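Local coordinates for protein choline kinase (Streptococcus pneumoniae, PDB 4R78) that probably phosphorylates choline, as a choline kinase with a protein kinase-like fold, and binds adenosine monophosphate in its nucleotide pocket, at residues Asp127-Ile132 with Glu242-His247; Lys155-Ile160 with Ala167-Val172; Phe231-Phe236 with Val290-Arg295. All coordinates share one frame; numbering follows the deposited sequence.

Contact 1: Asp127-Ile132 with Glu242-His247; sequences DKIAPI and ETFLSH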
loop_
_atom_site.group_PDB
_atom_site.type_symbol
_atom_site.label_atom_id
_atom_site.label_comp_id
_atom_site.label_asym_id
_atom_site.label_seq_id
_atom_site.Cartn_x
_atom_site.Cartn_y
_atom_site.Cartn_z
ATOM N N ASP A 127 3.244 -1.667 -20.571
ATOM C CA ASP A 127 4.598 -1.890 -21.083
ATOM C C ASP A 127 5.682 -1.540 -20.060
ATOM O O ASP A 127 6.785 -2.092 -20.110
ATOM C CB ASP A 127 4.821 -1.144 -22.413
ATOM C CG ASP A 127 4.773 0.374 -22.264
ATOM O OD1 ASP A 127 4.016 0.883 -21.414
ATOM O OD2 ASP A 127 5.498 1.064 -23.016
ATOM N N LYS A 128 5.356 -0.636 -19.139
ATOM C CA LYS A 128 6.257 -0.254 -18.048
ATOM C C LYS A 128 5.924 -0.971 -16.742
ATOM O O LYS A 128 6.823 -1.360 -15.994
ATOM C CB LYS A 128 6.203 1.257 -17.795
ATOM C CG LYS A 128 6.787 2.130 -18.890
ATOM C CD LYS A 128 6.742 3.591 -18.466
ATOM C CE LYS A 128 7.385 4.508 -19.496
ATOM N NZ LYS A 128 7.365 5.930 -19.036
ATOM N N ILE A 129 4.633 -1.130 -16.457
ATOM C CA ILE A 129 4.209 -1.615 -15.141
ATOM C C ILE A 129 4.393 -3.121 -14.962
ATOM O O ILE A 129 4.757 -3.571 -13.873
ATOM C CB ILE A 129 2.785 -1.132 -14.773
ATOM C CG1 ILE A 129 2.799 0.393 -14.639
ATOM C CG2 ILE A 129 2.311 -1.750 -13.454
ATOM C CD1 ILE A 129 1.471 1.053 -14.840
ATOM N N ALA A 130 4.161 -3.900 -16.017
ATOM C CA ALA A 130 4.398 -5.345 -15.923
ATOM C C ALA A 130 5.864 -5.669 -15.589
ATOM O O ALA A 130 6.115 -6.444 -14.666
ATOM C CB ALA A 130 3.918 -6.086 -17.176
ATOM N N PRO A 131 6.832 -5.057 -16.308
ATOM C CA PRO A 131 8.237 -5.239 -15.925
ATOM C C PRO A 131 8.554 -4.787 -14.499
ATOM O O PRO A 131 9.374 -5.417 -13.830
ATOM C CB PRO A 131 8.988 -4.382 -16.946
ATOM C CG PRO A 131 8.120 -4.422 -18.147
ATOM C CD PRO A 131 6.720 -4.359 -17.606
ATOM N N ILE A 132 7.908 -3.716 -14.032
ATOM C CA ILE A 132 8.119 -3.255 -12.659
ATOM C C ILE A 132 7.722 -4.330 -11.647
ATOM O O ILE A 132 8.468 -4.613 -10.710
ATOM C CB ILE A 132 7.392 -1.914 -12.364
ATOM C CG1 ILE A 132 8.140 -0.747 -13.019
ATOM C CG2 ILE A 132 7.251 -1.681 -10.850
ATOM C CD1 ILE A 132 7.385 0.572 -12.987
ATOM N N GLU A 242 -6.359 -9.996 -18.397
ATOM C CA GLU A 242 -5.742 -10.987 -19.281
ATOM C C GLU A 242 -4.518 -10.437 -20.009
ATOM O O GLU A 242 -3.486 -11.112 -20.099
ATOM C CB GLU A 242 -6.770 -11.543 -20.271
ATOM C CG GLU A 242 -7.812 -12.440 -19.617
ATOM C CD GLU A 242 -7.190 -13.553 -18.784
ATOM O OE1 GLU A 242 -6.623 -14.497 -19.378
ATOM O OE2 GLU A 242 -7.271 -13.480 -17.536
ATOM N N THR A 243 -4.627 -9.207 -20.505
ATOM C CA THR A 243 -3.522 -8.562 -21.203
ATOM C C THR A 243 -2.355 -8.317 -20.249
ATOM O O THR A 243 -1.209 -8.604 -20.589
ATOM C CB THR A 243 -3.973 -7.249 -21.894
ATOM O OG1 THR A 243 -5.018 -7.547 -22.829
ATOM C CG2 THR A 243 -2.820 -6.584 -22.632
ATOM N N PHE A 244 -2.644 -7.809 -19.052
ATOM C CA PHE A 244 -1.583 -7.577 -18.083
ATOM C C PHE A 244 -0.885 -8.874 -17.686
ATOM O O PHE A 244 0.342 -8.921 -17.622
ATOM C CB PHE A 244 -2.079 -6.842 -16.836
ATOM C CG PHE A 244 -0.960 -6.352 -15.962
ATOM C CD1 PHE A 244 -0.436 -5.069 -16.138
ATOM C CD2 PHE A 244 -0.390 -7.182 -14.996
ATOM C CE1 PHE A 244 0.623 -4.620 -15.354
ATOM C CE2 PHE A 244 0.673 -6.736 -14.205
ATOM C CZ PHE A 244 1.173 -5.460 -14.384
ATOM N N LEU A 245 -1.666 -9.915 -17.419
ATOM C CA LEU A 245 -1.103 -11.210 -17.046
ATOM C C LEU A 245 -0.215 -11.777 -18.149
ATOM O O LEU A 245 0.840 -12.342 -17.867
ATOM C CB LEU A 245 -2.201 -12.201 -16.656
ATOM C CG LEU A 245 -2.985 -11.879 -15.377
ATOM C CD1 LEU A 245 -4.165 -12.821 -15.199
ATOM C CD2 LEU A 245 -2.082 -11.904 -14.149
ATOM N N SER A 246 -0.629 -11.605 -19.404
ATOM C CA SER A 246 0.191 -12.052 -20.530
ATOM C C SER A 246 1.572 -11.390 -20.531
ATOM O O SER A 246 2.582 -12.060 -20.757
ATOM C CB SER A 246 -0.524 -11.810 -21.857
ATOM O OG SER A 246 0.231 -12.349 -22.924
ATOM N N HIS A 247 1.602 -10.083 -20.266
ATOM C CA HIS A 247 2.845 -9.318 -20.152
ATOM C C HIS A 247 3.680 -9.742 -18.931
ATOM O O HIS A 247 4.901 -9.864 -19.013
ATOM C CB HIS A 247 2.529 -7.822 -20.027
ATOM C CG HIS A 247 2.116 -7.165 -21.308
ATOM N ND1 HIS A 247 2.837 -6.136 -21.877
ATOM C CD2 HIS A 247 1.049 -7.365 -22.116
ATOM C CE1 HIS A 247 2.239 -5.740 -22.985
ATOM N NE2 HIS A 247 1.152 -6.472 -23.156
#
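Ala-130 meets Phe-244 and His-247 where helix 126-137 crosses helix 238-248, and its small side chain is consistent with the close approach of the backbones there: the CA atoms of Ala-130 and His-247 lie 6.0 Å apart. The axes of the two short segments pass at 9.4 Å with a signed crossing angle of -55°. Packing is densest round the Phe-244 ring. With CG anti to the backbone N (chi1 -168°), the ring reaches across to the other helix and sets CZ 3.6 Å from Ala-130 CA, while Ala-130 CB lies over one ring face. Ile-129 comes to the ring edge, close to its plane, with CG2 3.8 Å from Phe-244 CE1; the two side chains run at roughly a right angle to each other. On the solvent side the contact thins to one methylene-methyl touch, made by CB of His-247 on the exposed rim, 3.6 Å from Ala-130 CB. The evidence is therefore of apolar packing, 210 Å² buried in all, with three of the four touching residues buried and His-247 exposed. Phe-244 also meets Phe-126 edge-to-face and touches Leu-230 of helix 223-233, while on the other helix Ile-129 and Ile-132 pack on Leu-210 of strand 210-212.

Contact 2: Lys155-Ile160 with Ala167-Val172; sequences KYESLI and ANYESV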
loop_
_atom_site.group_PDB
_atom_site.type_symbol
_atom_site.label_atom_id
_atom_site.label_comp_id
_atom_site.label_asym_id
_atom_site.label_seq_id
_atom_site.Cartn_x
_atom_site.Cartn_y
_atom_site.Cartn_z
ATOM N N LYS A 155 -5.658 -8.437 13.715
ATOM C CA LYS A 155 -4.997 -7.235 14.223
ATOM C C LYS A 155 -5.944 -6.035 14.224
ATOM O O LYS A 155 -6.038 -5.316 15.218
ATOM C CB LYS A 155 -3.728 -6.915 13.429
ATOM C CG LYS A 155 -2.586 -7.886 13.661
ATOM C CD LYS A 155 -1.307 -7.372 13.019
ATOM C CE LYS A 155 -0.100 -8.190 13.449
ATOM N NZ LYS A 155 1.129 -7.781 12.705
ATOM N N TYR A 156 -6.650 -5.832 13.112
ATOM C CA TYR A 156 -7.640 -4.755 13.027
ATOM C C TYR A 156 -8.801 -4.969 13.996
ATOM O O TYR A 156 -9.272 -4.022 14.623
ATOM C CB TYR A 156 -8.144 -4.566 11.590
ATOM C CG TYR A 156 -7.135 -3.880 10.701
ATOM C CD1 TYR A 156 -6.868 -2.517 10.842
ATOM C CD2 TYR A 156 -6.432 -4.589 9.728
ATOM C CE1 TYR A 156 -5.931 -1.878 10.035
ATOM C CE2 TYR A 156 -5.497 -3.959 8.912
ATOM C CZ TYR A 156 -5.252 -2.603 9.073
ATOM O OH TYR A 156 -4.320 -1.976 8.276
ATOM N N GLU A 157 -9.250 -6.216 14.124
ATOM C CA GLU A 157 -10.336 -6.545 15.046
ATOM C C GLU A 157 -9.990 -6.193 16.488
ATOM O O GLU A 157 -10.852 -5.748 17.249
ATOM C CB GLU A 157 -10.719 -8.021 14.933
ATOM C CG GLU A 157 -11.448 -8.358 13.642
ATOM C CD GLU A 157 -11.809 -9.820 13.534
ATOM O OE1 GLU A 157 -11.028 -10.673 14.007
ATOM O OE2 GLU A 157 -12.874 -10.118 12.957
ATOM N N SER A 158 -8.725 -6.383 16.853
ATOM C CA SER A 158 -8.244 -6.025 18.183
ATOM C C SER A 158 -8.235 -4.511 18.402
ATOM O O SER A 158 -8.592 -4.030 19.479
ATOM C CB SER A 158 -6.845 -6.600 18.414
ATOM O OG SER A 158 -6.381 -6.292 19.722
ATOM N N LEU A 159 -7.835 -3.769 17.374
ATOM C CA LEU A 159 -7.706 -2.314 17.474
ATOM C C LEU A 159 -9.041 -1.573 17.428
ATOM O O LEU A 159 -9.178 -0.502 18.026
ATOM C CB LEU A 159 -6.760 -1.783 16.391
ATOM C CG LEU A 159 -5.283 -2.133 16.604
ATOM C CD1 LEU A 159 -4.517 -2.096 15.295
ATOM C CD2 LEU A 159 -4.639 -1.218 17.642
ATOM N N ILE A 160 -10.012 -2.138 16.713
ATOM C CA ILE A 160 -11.339 -1.530 16.584
ATOM C C ILE A 160 -12.114 -1.629 17.902
ATOM O O ILE A 160 -12.268 -2.711 18.462
ATOM C CB ILE A 160 -12.145 -2.157 15.413
ATOM C CG1 ILE A 160 -11.491 -1.807 14.068
ATOM C CG2 ILE A 160 -13.604 -1.697 15.439
ATOM C CD1 ILE A 160 -11.915 -2.715 12.918
ATOM N N ALA A 167 -22.638 -5.332 7.987
ATOM C CA ALA A 167 -23.769 -6.254 8.081
ATOM C C ALA A 167 -23.367 -7.723 7.959
ATOM O O ALA A 167 -22.518 -8.082 7.137
ATOM C CB ALA A 167 -24.795 -5.911 7.021
ATOM N N ASN A 168 -23.994 -8.563 8.780
ATOM C CA ASN A 168 -23.836 -10.017 8.690
ATOM C C ASN A 168 -22.387 -10.458 8.892
ATOM O O ASN A 168 -21.912 -11.388 8.234
ATOM C CB ASN A 168 -24.383 -10.516 7.342
ATOM C CG ASN A 168 -24.680 -12.001 7.340
ATOM O OD1 ASN A 168 -25.075 -12.570 8.358
ATOM N ND2 ASN A 168 -24.504 -12.636 6.184
ATOM N N TYR A 169 -21.696 -9.802 9.821
ATOM C CA TYR A 169 -20.247 -9.984 9.949
ATOM C C TYR A 169 -19.781 -11.409 10.272
ATOM O O TYR A 169 -18.815 -11.883 9.684
ATOM C CB TYR A 169 -19.629 -8.968 10.919
ATOM C CG TYR A 169 -18.110 -8.975 10.894
ATOM C CD1 TYR A 169 -17.411 -8.598 9.747
ATOM C CD2 TYR A 169 -17.377 -9.377 12.010
ATOM C CE1 TYR A 169 -16.018 -8.607 9.715
ATOM C CE2 TYR A 169 -15.979 -9.390 11.988
ATOM C CZ TYR A 169 -15.311 -9.006 10.834
ATOM O OH TYR A 169 -13.934 -9.014 10.792
ATOM N N GLU A 170 -20.447 -12.089 11.197
ATOM C CA GLU A 170 -20.011 -13.441 11.553
ATOM C C GLU A 170 -20.014 -14.403 10.361
ATOM O O GLU A 170 -19.026 -15.101 10.123
ATOM C CB GLU A 170 -20.810 -13.991 12.738
ATOM C CG GLU A 170 -20.394 -13.402 14.075
ATOM C CD GLU A 170 -18.913 -13.590 14.375
ATOM O OE1 GLU A 170 -18.233 -12.579 14.642
ATOM O OE2 GLU A 170 -18.428 -14.743 14.333
ATOM N N SER A 171 -21.100 -14.415 9.591
ATOM C CA SER A 171 -21.168 -15.250 8.389
ATOM C C SER A 171 -20.124 -14.870 7.334
ATOM O O SER A 171 -19.529 -15.740 6.701
ATOM C CB SER A 171 -22.569 -15.220 7.780
ATOM O OG SER A 171 -23.493 -15.914 8.603
ATOM N N VAL A 172 -19.906 -13.573 7.143
ATOM C CA VAL A 172 -18.901 -13.116 6.183
ATOM C C VAL A 172 -17.492 -13.492 6.658
ATOM O O VAL A 172 -16.701 -14.053 5.896
ATOM C CB VAL A 172 -19.036 -11.596 5.902
ATOM C CG1 VAL A 172 -17.881 -11.089 5.045
ATOM C CG2 VAL A 172 -20.369 -11.305 5.207
#
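Two consecutive helices at the protein surface, 149-159 and 169-177, joined by the loop 160-168, are bridged by a carboxylate-phenol pair, Glu-157 with Tyr-169. The phenol donates: Tyr-169 OH lies 2.7 Å from Glu-157 OE2. This oxygen is met on its anti side, 30° out of the carboxylate plane, and in turn sits at the edge of the tyrosine ring, in the ring plane, 3.3 Å from Tyr-169 CE2. The carboxylate is itself turned 71° from the ring. The backbones stay well apart, the nearest CA atoms, those of Glu-157 and Tyr-169, being 11.7 Å from each other, and just 74 Å² is buried. Two long side chains therefore span the gap. Tyr-169 has CG anti to its backbone N (chi1 -170°), which sends the ring out from the first turn of its helix, and Glu-157 answers with a chain that is extended beyond CG. Both belong to the mainly helical part of the kinase-like fold, where helices 257-280 and 288-303 lie beside the pair: Tyr-169 touches Leu-273 of the former and Tyr-293 of the latter. Glu-157 OE2 has a second partner, a salt bridge to Arg-173 NE one turn further along helix 169-177, so one oxygen receives both a phenol and a guanidinium; the positive charge probably helps to keep the carboxylate ionised.

Contact 3: Phe231-Phe236 with Val290-Arg295; sequences FLESEF and VNRYQR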
loop_
_atom_site.group_PDB
_atom_site.type_symbol
_atom_site.label_atom_id
_atom_site.label_comp_id
_atom_site.label_asym_id
_atom_site.label_seq_id
_atom_site.Cartn_x
_atom_site.Cartn_y
_atom_site.Cartn_z
ATOM N N PHE A 231 -5.154 -5.033 -9.901
ATOM C CA PHE A 231 -6.382 -5.245 -10.659
ATOM C C PHE A 231 -7.589 -4.638 -9.945
ATOM O O PHE A 231 -8.386 -3.924 -10.557
ATOM C CB PHE A 231 -6.625 -6.743 -10.886
ATOM C CG PHE A 231 -5.614 -7.418 -11.778
ATOM C CD1 PHE A 231 -4.633 -6.695 -12.449
ATOM C CD2 PHE A 231 -5.677 -8.795 -11.970
ATOM C CE1 PHE A 231 -3.716 -7.333 -13.285
ATOM C CE2 PHE A 231 -4.775 -9.443 -12.804
ATOM C CZ PHE A 231 -3.793 -8.717 -13.462
ATOM N N LEU A 232 -7.708 -4.906 -8.644
ATOM C CA LEU A 232 -8.869 -4.462 -7.873
ATOM C C LEU A 232 -8.897 -2.950 -7.673
ATOM O O LEU A 232 -9.943 -2.315 -7.840
ATOM C CB LEU A 232 -8.932 -5.181 -6.519
ATOM C CG LEU A 232 -10.209 -5.038 -5.685
ATOM C CD1 LEU A 232 -11.414 -5.572 -6.443
ATOM C CD2 LEU A 232 -10.057 -5.747 -4.348
ATOM N N GLU A 233 -7.747 -2.381 -7.322
ATOM C CA GLU A 233 -7.671 -0.954 -7.013
ATOM C C GLU A 233 -7.873 -0.056 -8.233
ATOM O O GLU A 233 -8.282 1.096 -8.088
ATOM C CB GLU A 233 -6.361 -0.602 -6.291
ATOM C CG GLU A 233 -6.159 -1.315 -4.941
ATOM C CD GLU A 233 -6.993 -0.747 -3.794
ATOM O OE1 GLU A 233 -7.878 0.109 -4.018
ATOM O OE2 GLU A 233 -6.751 -1.168 -2.644
ATOM N N SER A 234 -7.596 -0.579 -9.426
ATOM C CA SER A 234 -7.824 0.174 -10.664
ATOM C C SER A 234 -9.030 -0.328 -11.457
ATOM O O SER A 234 -9.263 0.118 -12.585
ATOM C CB SER A 234 -6.576 0.167 -11.547
ATOM O OG SER A 234 -5.561 0.995 -11.009
ATOM N N GLU A 235 -9.783 -1.255 -10.864
ATOM C CA GLU A 235 -10.977 -1.842 -11.489
ATOM C C GLU A 235 -10.723 -2.291 -12.932
ATOM O O GLU A 235 -11.417 -1.876 -13.863
ATOM C CB GLU A 235 -12.166 -0.876 -11.405
ATOM C CG GLU A 235 -12.592 -0.543 -9.982
ATOM C CD GLU A 235 -13.935 0.154 -9.929
ATOM O OE1 GLU A 235 -14.895 -0.354 -10.546
ATOM O OE2 GLU A 235 -14.029 1.195 -9.256
ATOM N N PHE A 236 -9.708 -3.133 -13.103
ATOM C CA PHE A 236 -9.394 -3.712 -14.403
ATOM C C PHE A 236 -10.575 -4.515 -14.930
ATOM O O PHE A 236 -11.235 -5.236 -14.179
ATOM C CB PHE A 236 -8.194 -4.655 -14.290
ATOM C CG PHE A 236 -6.842 -3.980 -14.351
ATOM C CD1 PHE A 236 -5.743 -4.686 -14.833
ATOM C CD2 PHE A 236 -6.655 -2.662 -13.922
ATOM C CE1 PHE A 236 -4.479 -4.100 -14.883
ATOM C CE2 PHE A 236 -5.394 -2.066 -13.979
ATOM C CZ PHE A 236 -4.308 -2.789 -14.460
ATOM N N VAL A 290 -17.720 0.530 3.654
ATOM C CA VAL A 290 -19.001 -0.150 3.415
ATOM C C VAL A 290 -19.020 -0.802 2.031
ATOM O O VAL A 290 -19.399 -1.966 1.888
ATOM C CB VAL A 290 -20.196 0.842 3.574
ATOM C CG1 VAL A 290 -21.504 0.247 3.057
ATOM C CG2 VAL A 290 -20.343 1.282 5.033
ATOM N N ASN A 291 -18.591 -0.044 1.026
ATOM C CA ASN A 291 -18.570 -0.518 -0.353
ATOM C C ASN A 291 -17.526 -1.599 -0.618
ATOM O O ASN A 291 -17.785 -2.548 -1.363
ATOM C CB ASN A 291 -18.408 0.659 -1.320
ATOM C CG ASN A 291 -19.611 1.592 -1.310
ATOM O OD1 ASN A 291 -20.709 1.212 -0.896
ATOM N ND2 ASN A 291 -19.407 2.823 -1.770
ATOM N N ARG A 292 -16.350 -1.467 -0.008
ATOM C CA ARG A 292 -15.342 -2.518 -0.134
ATOM C C ARG A 292 -15.837 -3.812 0.508
ATOM O O ARG A 292 -15.674 -4.892 -0.055
ATOM C CB ARG A 292 -14.000 -2.092 0.462
ATOM C CG ARG A 292 -13.285 -1.017 -0.348
ATOM C CD ARG A 292 -11.793 -1.009 -0.106
ATOM N NE ARG A 292 -11.166 -2.166 -0.745
ATOM C CZ ARG A 292 -9.907 -2.214 -1.176
ATOM N NH1 ARG A 292 -9.459 -3.322 -1.750
ATOM N NH2 ARG A 292 -9.095 -1.173 -1.038
ATOM N N TYR A 293 -16.461 -3.692 1.675
ATOM C CA TYR A 293 -17.014 -4.846 2.368
ATOM C C TYR A 293 -18.069 -5.562 1.525
ATOM O O TYR A 293 -18.049 -6.785 1.412
ATOM C CB TYR A 293 -17.588 -4.410 3.712
ATOM C CG TYR A 293 -18.157 -5.524 4.555
ATOM C CD1 TYR A 293 -17.335 -6.279 5.390
ATOM C CD2 TYR A 293 -19.525 -5.801 4.543
ATOM C CE1 TYR A 293 -17.855 -7.302 6.179
ATOM C CE2 TYR A 293 -20.060 -6.813 5.330
ATOM C CZ TYR A 293 -19.220 -7.557 6.146
ATOM O OH TYR A 293 -19.737 -8.551 6.938
ATOM N N GLN A 294 -18.976 -4.793 0.924
ATOM C CA GLN A 294 -19.997 -5.356 0.040
ATOM C C GLN A 294 -19.369 -6.074 -1.162
ATOM O O GLN A 294 -19.884 -7.098 -1.623
ATOM C CB GLN A 294 -20.995 -4.273 -0.397
ATOM C CG GLN A 294 -22.095 -4.745 -1.368
ATOM C CD GLN A 294 -22.798 -6.034 -0.931
ATOM O OE1 GLN A 294 -23.043 -6.261 0.256
ATOM N NE2 GLN A 294 -23.119 -6.882 -1.896
ATOM N N ARG A 295 -18.252 -5.551 -1.656
ATOM C CA ARG A 295 -17.540 -6.195 -2.754
ATOM C C ARG A 295 -16.903 -7.524 -2.322
ATOM O O ARG A 295 -16.806 -8.454 -3.128
ATOM C CB ARG A 295 -16.515 -5.246 -3.379
ATOM C CG ARG A 295 -15.995 -5.689 -4.747
ATOM C CD ARG A 295 -15.234 -4.569 -5.448
ATOM N NE ARG A 295 -14.104 -4.094 -4.646
ATOM C CZ ARG A 295 -13.395 -2.996 -4.900
ATOM N NH1 ARG A 295 -13.679 -2.229 -5.945
ATOM N NH2 ARG A 295 -12.391 -2.664 -4.098
HETATM O O HOH W 1 -11.505 -0.279 -6.641
HETATM O O HOH W 2 -6.948 -4.070 -2.853
HETATM O O HOH W 3 -10.757 -0.229 -3.939
HETATM O O HOH W 4 -15.491 -2.646 -8.238
#
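A hydrated salt-bridge cluster joins the C-terminal end of helix 223-233, closed by a Schellman motif with Glu-235 at C-prime, to helix 288-303. Its direct bond runs from Arg-292 NH2 to Glu-233 OE2, 2.8 Å long with an N-H...O angle of 156°. The oxygen is met on its syn side, 29° out of the carboxylate plane, and the Glu-233 carboxylate and Arg-292 guanidinium planes stand almost perpendicular, at 87°. Asp-268 of helix 257-280 forms salt bridges with NE of both arginines, through OD1 to Arg-292 and OD2 to Arg-295, which probably limits their movement; Tyr-288 OH is a further partner of Arg-292 NH2. Leu-232, in the last turn of helix 223-233, supplies the apolar part: with CG anti to the backbone N, it puts CD1 over the centre of one face of the Arg-295 guanidinium, 3.5 Å above the plane, and CD2 3.6 Å from Arg-292 NH1. Waters complete the bridge. One links Glu-233 OE2 with Arg-292 NH1, and another spans Glu-233 OE1 and Arg-295 NH2. A third donates to the backbone oxygen Leu-232 O at 2.8 Å and accepts from Arg-295 NH1 at 3.0 Å.

Contacts 1 and 3 share a hydrophobic seam through the consecutive helices 223-233 and 238-248: Leu-245 CD2 lies 3.7 Å from Phe-231 CZ, and Phe-244 CB 4.1 Å from Phe-236 CE1. Contact 3 also meets contact 2, because Tyr-293 OH is 2.8 Å from Ala-167 O, a probable hydrogen bond. Contacts 1 and 2 do not touch; their nearest atoms are about 22 Å apart and their centres about 35 Å. Contact 3 thus connects them. The side chain of Glu-233 in contact 3 is about 10 Å from bound AMP and about 3 Å from a bound buffer molecule, MES, probably from the crystallisation liquor, whereas that of Ile-129 in contact 1 is about 13 Å from AMP.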